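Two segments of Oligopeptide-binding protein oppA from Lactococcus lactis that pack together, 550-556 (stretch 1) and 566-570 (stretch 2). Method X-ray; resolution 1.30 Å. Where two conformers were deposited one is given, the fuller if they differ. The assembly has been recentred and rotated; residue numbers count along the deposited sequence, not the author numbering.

Stretch 1 (550-556) KRVVGMT
Stretch 2 (566-570) SEIGV

Stretch 1 forms no regular helix or strand, and stretch 2 leaves the end of a helix to run alongside it in nearly the opposite direction, the end-to-end vectors of the touching parts (CA 551 to 555 and CA 567 to 570) lying 162° apart. Ser-566 and Glu-567 are still helical (phi/psi -85/-21 and -91/-26). Ile-568 is the first residue to abandon helical angles, at -68/140, and Gly-569 is almost fully extended at -151/175. In stretch 1, Lys-550 and Arg-551 are compact (-61/-15 and -73/-19), Val-552 and Val-553 extended (-85/132 and -119/144), Gly-554 turns at 94/-1, and Met-555 and Thr-556 resume extended angles (-80/147 and -155/155).

The register pairs Val-552 with Val-570, Val-553 with Gly-569 and Gly-554 with Ile-568, with CA-CA distances of 4.6, 5.3 and 4.3 Å. At its centre is a single antiparallel bridge: Val-553 N donates to Gly-569 O at 2.9 Å, and Gly-569 N returns a bond to Val-553 O at 3.0 Å, both nearly linear (173° and 167°). The same carbonyls receive CA-H...O contacts, from Val-552 CA to Gly-569 O at 3.5 Å and from Ile-568 CA to Val-553 O at 3.3 Å; a third joins Val-570 CA to Arg-551 O at 3.4 Å. Arg-551 O also lies 2.8 Å from Val-570 O, but two acceptors cannot bond.

Gly-554 suits its place for two reasons: its backbone angles would jam a CB against the preceding carbonyl, and an ideal CB would lie 2.7 Å from Glu-567 O. Gly-569 is buried, yet there is room for a CB.

The apolar packing centres on buried Ile-568 (chi1 m, chi2 t). Its CG2 meets CG1 of Val-552 (chi1 t) at 3.8 Å, while its CD1 lies 3.9 Å from SD of Met-555 (chi1 t, chi2 p, chi3 t), whose side-chain end leads away. The branched aliphatic chain thus reaches two neighbours. Val-553 and Val-570, both chi1 m, are more exposed.

Arg-551 (chi1 p, chi2 t, chi3 t) starts sideways, but its end comes nearer stretch 2. Val-570 CG1 covers one guanidinium face, 3.3 Å from Arg-551 NH1, while NE and NH2 are hydrogen-bonded elsewhere in the structure. At the other end, one water donates to Gly-554 O at 2.9 Å and to OE1 of Glu-567 (chi1 m, chi2 t, chi3 -11°) at 2.6 Å, linking the stretches through an exposed carboxylate. Together the stretches bury 404 Å², both sides summed.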

# COMPACT_ATOMS: atom_id res chain seq x y z
N LYS A 550 19.03 -7.56 -21.69
CA LYS A 550 18.60 -8.08 -23.00
C LYS A 550 18.60 -9.61 -23.17
O LYS A 550 17.97 -10.08 -24.01
CB LYS A 550 19.32 -7.35 -24.17
CG LYS A 550 18.94 -5.91 -24.22
CD LYS A 550 19.52 -5.21 -25.44
CE LYS A 550 19.44 -3.74 -25.33
NZ LYS A 550 20.22 -3.01 -26.43
N ARG A 551 19.27 -10.31 -22.28
CA ARG A 551 19.25 -11.76 -22.33
C ARG A 551 17.89 -12.35 -21.87
O ARG A 551 17.56 -13.45 -22.18
CB ARG A 551 20.41 -12.36 -21.52
CG ARG A 551 20.10 -12.46 -20.00
CD ARG A 551 21.22 -13.15 -19.29
NE ARG A 551 20.90 -13.49 -17.90
CZ ARG A 551 20.93 -14.71 -17.39
NH1 ARG A 551 21.17 -15.75 -18.14
NH2 ARG A 551 20.62 -14.89 -16.13
N VAL A 552 17.10 -11.53 -21.15
CA VAL A 552 15.82 -11.98 -20.60
C VAL A 552 14.68 -11.86 -21.59
O VAL A 552 14.50 -10.82 -22.18
CB VAL A 552 15.43 -11.15 -19.31
CG1 VAL A 552 14.15 -11.73 -18.70
CG2 VAL A 552 16.55 -11.18 -18.28
N VAL A 553 13.88 -12.89 -21.74
CA VAL A 553 12.73 -12.84 -22.58
C VAL A 553 11.51 -13.10 -21.70
O VAL A 553 11.56 -13.84 -20.80
CB VAL A 553 12.80 -13.89 -23.73
CG1 VAL A 553 13.94 -13.59 -24.72
CG2 VAL A 553 12.97 -15.26 -23.19
N GLY A 554 10.41 -12.44 -22.00
CA GLY A 554 9.15 -12.69 -21.31
C GLY A 554 8.84 -11.79 -20.11
O GLY A 554 7.84 -11.98 -19.50
N MET A 555 9.70 -10.87 -19.77
CA MET A 555 9.39 -9.94 -18.69
C MET A 555 8.46 -8.82 -19.23
O MET A 555 8.55 -8.46 -20.37
CB MET A 555 10.65 -9.36 -18.09
CG MET A 555 10.43 -8.32 -17.00
SD MET A 555 9.53 -8.92 -15.52
CE MET A 555 9.15 -7.39 -14.68
N THR A 556 7.58 -8.34 -18.35
CA THR A 556 6.60 -7.33 -18.80
C THR A 556 6.15 -6.51 -17.63
O THR A 556 6.18 -6.95 -16.52
CB THR A 556 5.38 -8.02 -19.47
OG1 THR A 556 4.57 -7.05 -20.09
CG2 THR A 556 4.52 -8.78 -18.44
N SER A 566 6.11 -17.86 -15.06
CA SER A 566 6.23 -19.08 -15.87
C SER A 566 6.71 -18.84 -17.29
O SER A 566 7.19 -19.76 -17.94
CB SER A 566 4.89 -19.80 -15.92
OG SER A 566 4.55 -20.28 -14.65
N GLU A 567 6.57 -17.62 -17.78
CA GLU A 567 6.96 -17.25 -19.13
C GLU A 567 8.38 -16.73 -19.27
O GLU A 567 8.94 -16.82 -20.31
CB GLU A 567 5.99 -16.22 -19.73
CG GLU A 567 4.64 -16.81 -20.02
CD GLU A 567 3.57 -15.76 -20.24
OE1 GLU A 567 3.85 -14.58 -19.96
OE2 GLU A 567 2.44 -16.17 -20.63
N ILE A 568 8.95 -16.17 -18.22
CA ILE A 568 10.27 -15.60 -18.32
C ILE A 568 11.30 -16.72 -18.53
O ILE A 568 11.26 -17.78 -17.94
CB ILE A 568 10.65 -14.78 -17.08
CG1 ILE A 568 9.86 -13.49 -16.97
CG2 ILE A 568 12.15 -14.47 -17.10
CD1 ILE A 568 10.02 -12.83 -15.61
N GLY A 569 12.23 -16.41 -19.40
CA GLY A 569 13.36 -17.26 -19.68
C GLY A 569 14.55 -16.45 -20.10
O GLY A 569 14.50 -15.23 -20.10
N VAL A 570 15.68 -17.13 -20.27
CA VAL A 570 16.90 -16.48 -20.74
C VAL A 570 17.19 -16.93 -22.16
O VAL A 570 17.69 -16.16 -22.98
CB VAL A 570 18.09 -16.84 -19.86
CG1 VAL A 570 17.93 -16.24 -18.46
CG2 VAL A 570 18.25 -18.35 -19.78
O HOH W 1 5.42 -12.69 -20.89